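Dehydrogenase (Chromobacterium violaceum, PDB 3Q2I) binds NAD(H) and UDP-GlcNAcA and probably oxidises the sugar of this nucleotide in the biosynthesis of 2,3-diacetamido-2,3-dideoxy-D-mannuronic acid. Local coordinates at residues K106-R111 with K330-L335; V159-F164 with S193-L198; G185-N190 with V242-Y247. All blocks are in the same frame, centred on the assembly; numbering follows the deposited sequence.

Contact 1: residues K106-R111 with K330-L335. With NAI (1,4-dihydronicotinamide adenine dinucleotide), chain B.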
# COMPACT_ATOMS: atom_id res chain seq x y z
N LYS A 106 20.25 -30.42 -3.51
CA LYS A 106 19.14 -29.47 -3.37
C LYS A 106 19.02 -29.09 -1.91
O LYS A 106 19.45 -29.79 -1.00
CB LYS A 106 17.85 -30.12 -3.87
CG LYS A 106 17.40 -31.33 -3.02
CD LYS A 106 16.81 -30.92 -1.66
CE LYS A 106 15.73 -31.87 -1.18
NZ LYS A 106 15.17 -31.53 0.21
N PRO A 107 18.37 -27.96 -1.63
CA PRO A 107 18.17 -26.95 -2.68
C PRO A 107 19.50 -26.26 -2.95
O PRO A 107 20.42 -26.32 -2.13
CB PRO A 107 17.23 -25.94 -1.98
CG PRO A 107 17.65 -25.99 -0.51
CD PRO A 107 18.08 -27.49 -0.27
N MET A 108 19.62 -25.63 -4.12
CA MET A 108 20.88 -25.05 -4.50
C MET A 108 21.34 -23.91 -3.60
O MET A 108 22.52 -23.68 -3.42
CB MET A 108 20.93 -24.64 -5.97
CG MET A 108 19.97 -23.47 -6.23
SD MET A 108 19.60 -23.20 -8.01
CE MET A 108 21.19 -22.69 -8.61
N ALA A 109 20.36 -23.18 -3.04
CA ALA A 109 20.66 -22.08 -2.13
C ALA A 109 19.47 -21.90 -1.20
O ALA A 109 18.42 -22.52 -1.44
CB ALA A 109 20.91 -20.73 -2.90
N THR A 110 19.64 -21.06 -0.18
CA THR A 110 18.52 -20.77 0.74
C THR A 110 18.05 -19.32 0.56
O THR A 110 17.09 -18.91 1.22
CB THR A 110 18.91 -20.97 2.20
OG1 THR A 110 20.05 -20.17 2.54
CG2 THR A 110 19.24 -22.46 2.50
N ARG A 111 18.79 -18.56 -0.22
CA ARG A 111 18.53 -17.12 -0.47
C ARG A 111 18.68 -16.84 -1.94
O ARG A 111 19.53 -17.44 -2.65
CB ARG A 111 19.49 -16.20 0.31
CG ARG A 111 19.18 -16.26 1.78
CD ARG A 111 20.40 -16.13 2.66
NE ARG A 111 20.01 -16.01 4.06
CZ ARG A 111 20.86 -15.61 4.99
NH1 ARG A 111 22.11 -15.35 4.67
NH2 ARG A 111 20.47 -15.53 6.25
N LYS A 330 14.50 -22.17 -11.20
CA LYS A 330 13.04 -22.07 -11.38
C LYS A 330 12.32 -22.42 -10.09
O LYS A 330 11.41 -21.66 -9.67
CB LYS A 330 12.50 -22.91 -12.55
CG LYS A 330 13.17 -22.51 -13.85
CD LYS A 330 12.71 -23.45 -14.94
CE LYS A 330 13.39 -23.18 -16.25
NZ LYS A 330 12.91 -24.20 -17.25
N SER A 331 12.65 -23.52 -9.44
CA SER A 331 11.95 -23.83 -8.18
C SER A 331 12.47 -22.96 -7.05
O SER A 331 11.70 -22.67 -6.13
CB SER A 331 11.96 -25.32 -7.82
OG SER A 331 13.21 -25.75 -7.37
N LEU A 332 13.75 -22.59 -7.04
CA LEU A 332 14.23 -21.70 -5.98
C LEU A 332 13.44 -20.41 -6.04
O LEU A 332 13.06 -19.90 -4.98
CB LEU A 332 15.71 -21.39 -6.16
CG LEU A 332 16.32 -20.44 -5.12
CD1 LEU A 332 16.27 -21.06 -3.73
CD2 LEU A 332 17.75 -20.09 -5.46
N GLU A 333 13.22 -19.88 -7.24
CA GLU A 333 12.52 -18.56 -7.33
C GLU A 333 11.11 -18.72 -6.76
O GLU A 333 10.61 -17.81 -6.05
CB GLU A 333 12.49 -18.17 -8.81
CG GLU A 333 11.88 -16.78 -8.96
CD GLU A 333 11.67 -16.40 -10.41
OE1 GLU A 333 11.94 -15.24 -10.74
OE2 GLU A 333 11.33 -17.29 -11.24
N LEU A 334 10.45 -19.85 -6.99
CA LEU A 334 9.13 -20.09 -6.38
C LEU A 334 9.23 -20.14 -4.86
O LEU A 334 8.37 -19.60 -4.17
CB LEU A 334 8.48 -21.37 -6.90
CG LEU A 334 7.85 -21.25 -8.26
CD1 LEU A 334 7.51 -22.69 -8.71
CD2 LEU A 334 6.58 -20.39 -8.13
N LEU A 335 10.20 -20.85 -4.30
CA LEU A 335 10.34 -20.98 -2.87
C LEU A 335 10.52 -19.60 -2.29
O LEU A 335 9.92 -19.27 -1.25
CB LEU A 335 11.55 -21.86 -2.51
CG LEU A 335 11.42 -23.36 -2.76
CD1 LEU A 335 12.81 -23.97 -2.61
CD2 LEU A 335 10.44 -23.94 -1.76
PA NAI B . 24.15 -33.89 7.36
O1A NAI B . 24.09 -32.97 8.51
O2A NAI B . 23.89 -35.44 7.58
O5B NAI B . 25.51 -33.80 6.56
C5B NAI B . 26.31 -32.77 7.07
C4B NAI B . 27.73 -32.97 6.57
O4B NAI B . 28.38 -31.77 6.11
C3B NAI B . 28.29 -33.31 7.95
O3B NAI B . 29.05 -34.53 7.91
C2B NAI B . 29.03 -32.03 8.39
O2B NAI B . 30.12 -32.26 9.28
C1B NAI B . 29.52 -31.57 7.00
N9A NAI B . 29.97 -30.20 6.96
C8A NAI B . 29.35 -29.11 7.53
N7A NAI B . 30.02 -28.04 7.22
C5A NAI B . 31.05 -28.35 6.36
C6A NAI B . 32.09 -27.63 5.73
N6A NAI B . 32.22 -26.27 5.85
N1A NAI B . 32.97 -28.32 4.98
C2A NAI B . 32.87 -29.62 4.87
N3A NAI B . 31.92 -30.37 5.44
C4A NAI B . 31.02 -29.74 6.22
O3 NAI B . 23.08 -33.38 6.29
PN NAI B . 22.45 -34.16 5.10
O1N NAI B . 21.09 -34.68 5.46
O2N NAI B . 23.40 -35.17 4.41
O5D NAI B . 21.94 -33.02 4.05
C5D NAI B . 23.03 -32.62 3.25
C4D NAI B . 22.56 -31.81 2.05
O4D NAI B . 21.83 -32.75 1.24
C3D NAI B . 21.50 -30.72 2.37
O3D NAI B . 21.69 -29.68 1.41
C2D NAI B . 20.16 -31.41 2.08
O2D NAI B . 19.17 -30.49 1.63
C1D NAI B . 20.50 -32.38 0.91
N1N NAI B . 19.62 -33.52 0.84
C2N NAI B . 19.06 -33.84 -0.31
C3N NAI B . 18.14 -34.88 -0.43
C7N NAI B . 17.55 -35.25 -1.74
O7N NAI B . 16.48 -35.81 -1.89
N7N NAI B . 18.21 -34.94 -2.89
C4N NAI B . 17.76 -35.54 0.76
C5N NAI B . 18.46 -35.24 1.92
C6N NAI B . 19.38 -34.23 1.95
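Leu-332 of helix 325-344 meets Met-108 and Ala-109, which lie in the loop after strand 101-104 of the NAD-binding Rossmann fold. Segment 106-111 starts with Lys-106 and Pro-107, joined by a cis peptide. With Glu-105 before them they form the Glu-Lys-Pro signature of this oxidoreductase family. Along the helix, Lys-330 turns away from the loop and forms a salt bridge with Glu-327. Ser-331 OG is hydrogen-bonded to Lys-133 NZ. Leu-332 makes nearly all of the contact. Its CG lies anti to the backbone N (chi1 179°), and both methyl groups reach the loop. CD2 rests 4.1 Å from Met-108 CG and also 4.1 Å from Ala-109 CB. The side chains of Met-108 and Leu-332 cross at about a right angle. CD1 lies 3.5 Å from Ala-109 O. This carbonyl oxygen is buried here and has no polar partner in the model. Arg-111, the N-cap of helix 112-125, brings only its backbone near, with its O 4.3 Å from Leu-332 CD2. One turn on, Leu-335 points at the loop but stays short of close contact and packs on Phe-188 and Val-196. The contact is mostly apolar and largely buried, and it joins the Rossmann domain to a long helix of the C-terminal domain. The other end of the loop faces the cofactor. The Lys-106 chain, bent at chi2 and chi3, passes over one face of the nicotinamide, near C2N and the carboxamide, with CD 3.9 Å from C2N of NAI. Its NZ bonds to Asn-190 O and to O4' of the bound UDP-sugar. The Lys-106 backbone O accepts a hydrogen bond from the ribose hydroxyl O2D of NAI at 2.7 Å.

Contact 2: residues V159-F164 with S193-L198. With HP7 ((2S,3S,4R,5R,6R)-5-acetamido-6-[[[(2R,3S,4R,5R)-5-(2,4-dioxopyrimidin-1-yl)-3,4-dihydroxy-oxolan-2-yl]methoxy-hydroxy-phosphoryl]oxy-hydroxy-phosphoryl]oxy-3,4-dihydroxy-oxane-2-carboxylic acid), chain C.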
# COMPACT_ATOMS: atom_id res chain seq x y z
N VAL A 159 -4.93 -27.50 -9.87
CA VAL A 159 -3.82 -28.33 -9.38
C VAL A 159 -3.82 -28.32 -7.85
O VAL A 159 -4.01 -27.26 -7.23
CB VAL A 159 -2.45 -27.82 -9.92
CG1 VAL A 159 -1.32 -28.73 -9.43
CG2 VAL A 159 -2.42 -27.80 -11.43
N ASN A 160 -3.67 -29.50 -7.21
CA ASN A 160 -3.48 -29.56 -5.77
C ASN A 160 -2.34 -30.47 -5.43
O ASN A 160 -2.31 -31.61 -5.92
CB ASN A 160 -4.77 -30.01 -5.06
CG ASN A 160 -4.60 -30.20 -3.59
OD1 ASN A 160 -4.85 -31.28 -3.08
ND2 ASN A 160 -4.21 -29.16 -2.87
N VAL A 161 -1.37 -29.98 -4.69
CA VAL A 161 -0.26 -30.81 -4.18
C VAL A 161 -0.37 -30.89 -2.64
O VAL A 161 -0.46 -29.86 -1.97
CB VAL A 161 1.09 -30.21 -4.57
CG1 VAL A 161 2.26 -30.97 -3.95
CG2 VAL A 161 1.22 -30.19 -6.08
N ASN A 162 -0.26 -32.08 -2.04
CA ASN A 162 -0.28 -32.24 -0.59
C ASN A 162 0.95 -33.00 -0.18
O ASN A 162 1.30 -34.01 -0.79
CB ASN A 162 -1.47 -33.05 -0.07
CG ASN A 162 -2.79 -32.35 -0.31
OD1 ASN A 162 -2.90 -31.13 -0.22
ND2 ASN A 162 -3.83 -33.14 -0.51
N VAL A 163 1.64 -32.50 0.82
CA VAL A 163 2.77 -33.24 1.45
C VAL A 163 2.45 -33.23 2.93
O VAL A 163 2.72 -32.24 3.64
CB VAL A 163 4.13 -32.61 1.15
CG1 VAL A 163 5.27 -33.47 1.81
CG2 VAL A 163 4.32 -32.60 -0.40
N PHE A 164 1.90 -34.36 3.38
CA PHE A 164 1.46 -34.49 4.79
C PHE A 164 2.39 -35.53 5.43
O PHE A 164 2.14 -36.73 5.32
CB PHE A 164 0.01 -34.93 4.88
CG PHE A 164 -0.99 -33.98 4.20
CD1 PHE A 164 -0.73 -32.60 4.17
CD2 PHE A 164 -2.18 -34.43 3.68
CE1 PHE A 164 -1.65 -31.72 3.59
CE2 PHE A 164 -3.10 -33.54 3.11
CZ PHE A 164 -2.84 -32.16 3.11
N SER A 193 10.66 -29.96 -1.07
CA SER A 193 11.19 -29.26 -2.22
C SER A 193 11.02 -30.02 -3.54
O SER A 193 10.90 -29.38 -4.57
CB SER A 193 12.65 -28.81 -2.02
OG SER A 193 13.39 -29.97 -1.75
N HIS A 194 11.00 -31.34 -3.50
CA HIS A 194 10.80 -32.11 -4.74
C HIS A 194 9.38 -32.00 -5.27
O HIS A 194 9.09 -32.41 -6.39
CB HIS A 194 11.19 -33.60 -4.54
CG HIS A 194 12.65 -33.85 -4.26
ND1 HIS A 194 13.64 -33.61 -5.19
CD2 HIS A 194 13.27 -34.44 -3.21
CE1 HIS A 194 14.81 -33.94 -4.69
NE2 HIS A 194 14.62 -34.46 -3.49
N TYR A 195 8.46 -31.54 -4.41
CA TYR A 195 7.07 -31.31 -4.81
C TYR A 195 6.89 -29.87 -5.27
O TYR A 195 6.17 -29.63 -6.24
CB TYR A 195 6.12 -31.65 -3.65
CG TYR A 195 6.14 -33.12 -3.29
CD1 TYR A 195 5.11 -33.99 -3.65
CD2 TYR A 195 7.19 -33.63 -2.53
CE1 TYR A 195 5.17 -35.33 -3.32
CE2 TYR A 195 7.25 -35.00 -2.20
CZ TYR A 195 6.23 -35.83 -2.62
OH TYR A 195 6.31 -37.20 -2.33
N VAL A 196 7.56 -28.92 -4.62
CA VAL A 196 7.59 -27.54 -5.14
C VAL A 196 8.10 -27.57 -6.57
O VAL A 196 7.61 -26.84 -7.45
CB VAL A 196 8.48 -26.57 -4.27
CG1 VAL A 196 8.55 -25.20 -4.97
CG2 VAL A 196 7.87 -26.49 -2.86
N ASP A 197 9.10 -28.44 -6.80
CA ASP A 197 9.68 -28.56 -8.13
C ASP A 197 8.62 -28.86 -9.18
O ASP A 197 8.79 -28.49 -10.34
CB ASP A 197 10.72 -29.68 -8.12
CG ASP A 197 11.45 -29.83 -9.42
OD1 ASP A 197 12.00 -28.84 -9.91
OD2 ASP A 197 11.51 -30.98 -9.92
N LEU A 198 7.58 -29.62 -8.82
CA LEU A 198 6.61 -30.00 -9.84
C LEU A 198 5.81 -28.83 -10.40
O LEU A 198 5.15 -28.93 -11.43
CB LEU A 198 5.58 -31.01 -9.25
CG LEU A 198 6.26 -32.25 -8.59
CD1 LEU A 198 5.25 -33.09 -7.91
CD2 LEU A 198 7.12 -33.02 -9.63
N1 HP7 C . 10.38 -39.49 9.55
C2 HP7 C . 9.52 -39.66 10.55
O2 HP7 C . 9.84 -39.32 11.72
N3 HP7 C . 8.33 -40.23 10.35
C4 HP7 C . 7.97 -40.63 9.12
O4 HP7 C . 6.86 -41.21 9.00
C5 HP7 C . 8.85 -40.45 8.05
C6 HP7 C . 10.08 -39.87 8.30
PA HP7 C . 12.93 -40.20 5.13
PB HP7 C . 14.05 -39.21 2.74
O'P HP7 C . 13.28 -34.65 5.56
O'Q HP7 C . 15.45 -34.38 5.28
C1' HP7 C . 12.83 -36.94 2.28
O1A HP7 C . 11.56 -40.68 4.68
O1B HP7 C . 12.96 -39.96 2.00
C1C HP7 C . 11.65 -38.80 9.84
C2' HP7 C . 12.74 -36.02 1.04
N2' HP7 C . 12.87 -36.80 -0.19
O2A HP7 C . 14.08 -41.14 5.34
O2B HP7 C . 15.50 -39.63 2.72
C2C HP7 C . 12.77 -39.75 10.27
O2C HP7 C . 13.46 -39.04 11.30
C3' HP7 C . 13.83 -34.96 1.07
O3' HP7 C . 13.45 -33.98 0.07
O3A HP7 C . 13.48 -38.99 4.23
O3B HP7 C . 14.05 -37.67 2.19
C3C HP7 C . 13.67 -39.79 9.05
O3C HP7 C . 15.03 -40.00 9.43
C4' HP7 C . 13.88 -34.26 2.44
O4' HP7 C . 14.99 -33.38 2.56
C4C HP7 C . 13.51 -38.41 8.41
O4C HP7 C . 12.10 -38.21 8.62
C5' HP7 C . 14.13 -35.37 3.49
O5' HP7 C . 12.94 -36.15 3.47
C5C HP7 C . 13.75 -38.49 6.92
O5C HP7 C . 12.71 -39.36 6.48
C6' HP7 C . 14.32 -34.77 4.86
C7' HP7 C . 11.98 -36.90 -1.18
O7' HP7 C . 10.93 -36.25 -1.29
C8' HP7 C . 12.33 -37.89 -2.26
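Val-163 lays its CG2 methyl over one face of the Tyr-195 ring. The methyl is 3.7 Å from the centroid of that ring and 21° off the ring normal, a CH-pi contact. It is displaced from the middle toward the ring's inner end, with CG2 only 3.5 Å from Tyr-195 CG. Val-161, two residues back on the same side of the strand, places its CG1 3.9 Å from Tyr-195 CB. Val-161 thus meets the base of the tyrosine side chain and Val-163 the face of its ring. Tyr-195 holds CG anti to its own carbonyl carbon (chi1 -65°), which puts the ring beside Val-163 with its CE2 edge toward the sugar. CE2 comes within 4.0 Å of the acetamido oxygen O7' of the UDP-sugar HP7, near the ring plane. His-194, the residue before, faces the pocket. Its CD2 is 3.3 Å from HP7 O3', and its NE2 is hydrogen-bonded to the nicotinamide amide oxygen of NAI. This residue therefore touches both substrate and cofactor. Further out, Asp-197 forms salt bridges with Lys-133 and Arg-136. Helix 193-203 lies on one face of the mixed sheet, where strand 156-164 runs between strands 252-259 and 237-243. Asn-162 and Phe-164 pack against the second subunit, and Val-196 on the helix packs on Leu-335 of helix 325-344.

Contact 3: residues G185-N190 with V242-Y247. With HP7 ((2S,3S,4R,5R,6R)-5-acetamido-6-[[[(2R,3S,4R,5R)-5-(2,4-dioxopyrimidin-1-yl)-3,4-dihydroxy-oxolan-2-yl]methoxy-hydroxy-phosphoryl]oxy-hydroxy-phosphoryl]oxy-3,4-dihydroxy-oxane-2-carboxylic acid), chain C.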
# COMPACT_ATOMS: atom_id res chain seq x y z
N GLY A 185 16.07 -23.63 5.67
CA GLY A 185 14.67 -23.46 5.24
C GLY A 185 13.78 -24.48 5.90
O GLY A 185 14.27 -25.33 6.65
N GLY A 186 12.47 -24.42 5.66
CA GLY A 186 11.54 -25.29 6.39
C GLY A 186 10.80 -26.25 5.49
O GLY A 186 11.36 -26.82 4.54
N ALA A 187 9.58 -26.57 5.89
CA ALA A 187 8.78 -27.59 5.22
C ALA A 187 8.75 -27.46 3.70
O ALA A 187 8.75 -28.46 2.96
CB ALA A 187 7.38 -27.65 5.81
N PHE A 188 8.71 -26.22 3.19
CA PHE A 188 8.73 -26.04 1.74
C PHE A 188 10.11 -26.18 1.11
O PHE A 188 10.25 -26.92 0.12
CB PHE A 188 8.11 -24.69 1.35
CG PHE A 188 6.60 -24.65 1.36
CD1 PHE A 188 5.85 -25.21 0.34
CD2 PHE A 188 5.95 -23.81 2.25
CE1 PHE A 188 4.45 -25.10 0.29
CE2 PHE A 188 4.55 -23.58 2.16
CZ PHE A 188 3.81 -24.32 1.24
N MET A 189 11.12 -25.51 1.66
CA MET A 189 12.45 -25.45 1.01
C MET A 189 13.27 -26.73 1.22
O MET A 189 14.02 -27.09 0.30
CB MET A 189 13.20 -24.26 1.58
CG MET A 189 14.68 -24.12 1.14
SD MET A 189 15.41 -22.55 1.61
CE MET A 189 14.67 -21.45 0.40
N ASN A 190 13.09 -27.34 2.38
CA ASN A 190 13.76 -28.63 2.63
C ASN A 190 12.80 -29.77 2.29
O ASN A 190 12.84 -30.31 1.18
CB ASN A 190 14.27 -28.76 4.06
CG ASN A 190 14.92 -30.14 4.28
OD1 ASN A 190 14.54 -31.08 3.61
ND2 ASN A 190 15.95 -30.22 5.10
N VAL A 242 1.47 -28.23 2.95
CA VAL A 242 2.51 -29.06 3.53
C VAL A 242 2.46 -29.03 5.05
O VAL A 242 2.28 -27.95 5.65
CB VAL A 242 3.88 -28.65 2.97
CG1 VAL A 242 3.86 -28.73 1.45
CG2 VAL A 242 4.26 -27.21 3.35
N THR A 243 2.66 -30.17 5.73
CA THR A 243 2.99 -30.08 7.14
C THR A 243 3.92 -31.22 7.48
O THR A 243 3.85 -32.25 6.81
CB THR A 243 1.77 -30.13 8.09
OG1 THR A 243 2.20 -29.93 9.46
CG2 THR A 243 0.95 -31.42 7.85
N MET A 244 4.82 -30.98 8.43
CA MET A 244 5.69 -32.04 9.00
C MET A 244 5.12 -32.51 10.33
O MET A 244 5.81 -33.19 11.11
CB MET A 244 7.13 -31.53 9.16
CG MET A 244 7.83 -31.21 7.85
SD MET A 244 7.85 -32.56 6.65
CE MET A 244 6.95 -31.91 5.25
N LEU A 245 3.87 -32.17 10.62
CA LEU A 245 3.33 -32.45 11.96
C LEU A 245 2.27 -33.54 11.89
O LEU A 245 1.44 -33.63 12.80
CB LEU A 245 2.63 -31.19 12.53
CG LEU A 245 3.55 -29.98 12.62
CD1 LEU A 245 2.79 -28.82 13.25
CD2 LEU A 245 4.86 -30.31 13.36
N THR A 246 2.30 -34.39 10.87
CA THR A 246 1.19 -35.32 10.65
C THR A 246 1.20 -36.46 11.69
O THR A 246 2.26 -37.04 12.00
CB THR A 246 1.31 -35.97 9.28
OG1 THR A 246 1.41 -34.93 8.26
CG2 THR A 246 0.09 -36.82 9.00
N TYR A 247 0.02 -36.74 12.22
CA TYR A 247 -0.15 -37.83 13.20
C TYR A 247 -0.47 -39.12 12.51
O TYR A 247 -1.44 -39.19 11.77
CB TYR A 247 -1.29 -37.52 14.19
CG TYR A 247 -1.53 -38.71 15.11
CD1 TYR A 247 -0.68 -38.93 16.17
CD2 TYR A 247 -2.52 -39.61 14.82
CE1 TYR A 247 -0.84 -40.06 16.98
CE2 TYR A 247 -2.70 -40.72 15.63
CZ TYR A 247 -1.86 -40.93 16.66
OH TYR A 247 -2.06 -42.07 17.43
N1 HP7 C . 10.38 -39.49 9.55
C2 HP7 C . 9.52 -39.66 10.55
O2 HP7 C . 9.84 -39.32 11.72
N3 HP7 C . 8.33 -40.23 10.35
C4 HP7 C . 7.97 -40.63 9.12
O4 HP7 C . 6.86 -41.21 9.00
C5 HP7 C . 8.85 -40.45 8.05
C6 HP7 C . 10.08 -39.87 8.30
PA HP7 C . 12.93 -40.20 5.13
PB HP7 C . 14.05 -39.21 2.74
O'P HP7 C . 13.28 -34.65 5.56
O'Q HP7 C . 15.45 -34.38 5.28
C1' HP7 C . 12.83 -36.94 2.28
O1A HP7 C . 11.56 -40.68 4.68
O1B HP7 C . 12.96 -39.96 2.00
C1C HP7 C . 11.65 -38.80 9.84
C2' HP7 C . 12.74 -36.02 1.04
N2' HP7 C . 12.87 -36.80 -0.19
O2A HP7 C . 14.08 -41.14 5.34
O2B HP7 C . 15.50 -39.63 2.72
C2C HP7 C . 12.77 -39.75 10.27
O2C HP7 C . 13.46 -39.04 11.30
C3' HP7 C . 13.83 -34.96 1.07
O3' HP7 C . 13.45 -33.98 0.07
O3A HP7 C . 13.48 -38.99 4.23
O3B HP7 C . 14.05 -37.67 2.19
C3C HP7 C . 13.67 -39.79 9.05
O3C HP7 C . 15.03 -40.00 9.43
C4' HP7 C . 13.88 -34.26 2.44
O4' HP7 C . 14.99 -33.38 2.56
C4C HP7 C . 13.51 -38.41 8.41
O4C HP7 C . 12.10 -38.21 8.62
C5' HP7 C . 14.13 -35.37 3.49
O5' HP7 C . 12.94 -36.15 3.47
C5C HP7 C . 13.75 -38.49 6.92
O5C HP7 C . 12.71 -39.36 6.48
C6' HP7 C . 14.32 -34.77 4.86
C7' HP7 C . 11.98 -36.90 -1.18
O7' HP7 C . 10.93 -36.25 -1.29
C8' HP7 C . 12.33 -37.89 -2.26
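In one of the two conformers modelled for Val-242, its CG2 sits over the centre of the Phe-188 ring, a CH-pi contact with the methyl 3.6 Å from the centroid and only 8° off the ring normal. Ala-187 adds two further apolar touches. Its CB lies 4.0 Å from the same Val-242 CG2 and 4.1 Å from Met-244 CG. Both contacts of CG2 depend on that conformer and are doubtful in the other. The Met-244 chain, bent at chi2 and chi3, packs further on Val-163, Trp-165 and Tyr-172. In the C-terminal alpha/beta domain, this joins the short helix 187-191 to the end of strand 237-243. The hydrogen bonds lie within or beyond the two segments. Asn-190 N bonds to Gly-186 O at 2.8 Å, with alpha-helical spacing. At the end of the strand, Thr-243 OG1 accepts from Leu-245 N at 3.0 Å, which makes an ST turn. At the ligand, the Asn-190 chain extends with CG anti to its backbone N (chi1 178°). Its OD1 receives the O4' hydroxyl of HP7 at 2.6 Å. Asp-184 OD1 accepts from ND2 of the same amide.

In the fold
Contacts 2 and 3 lie inside the chain loop closed by contact 1, and their own segments alternate along the chain. Both belong to the C-terminal domain, with centres about 11 Å apart. Their strands, 156-164 and 237-243, are neighbours in the mixed sheet, and their helices, 187-191 and 193-203, follow each other directly. Contact 1 joins the Rossmann domain to helix 325-344; its centre is about 14 Å from that of contact 2 and about 16 Å from that of contact 3. Leu-335 of that helix touches both Val-196 and Phe-188. Lys-106, His-194 and Asn-190 line the UDP-sugar pocket, so each contact has a segment that also reaches the pocket between the two domains.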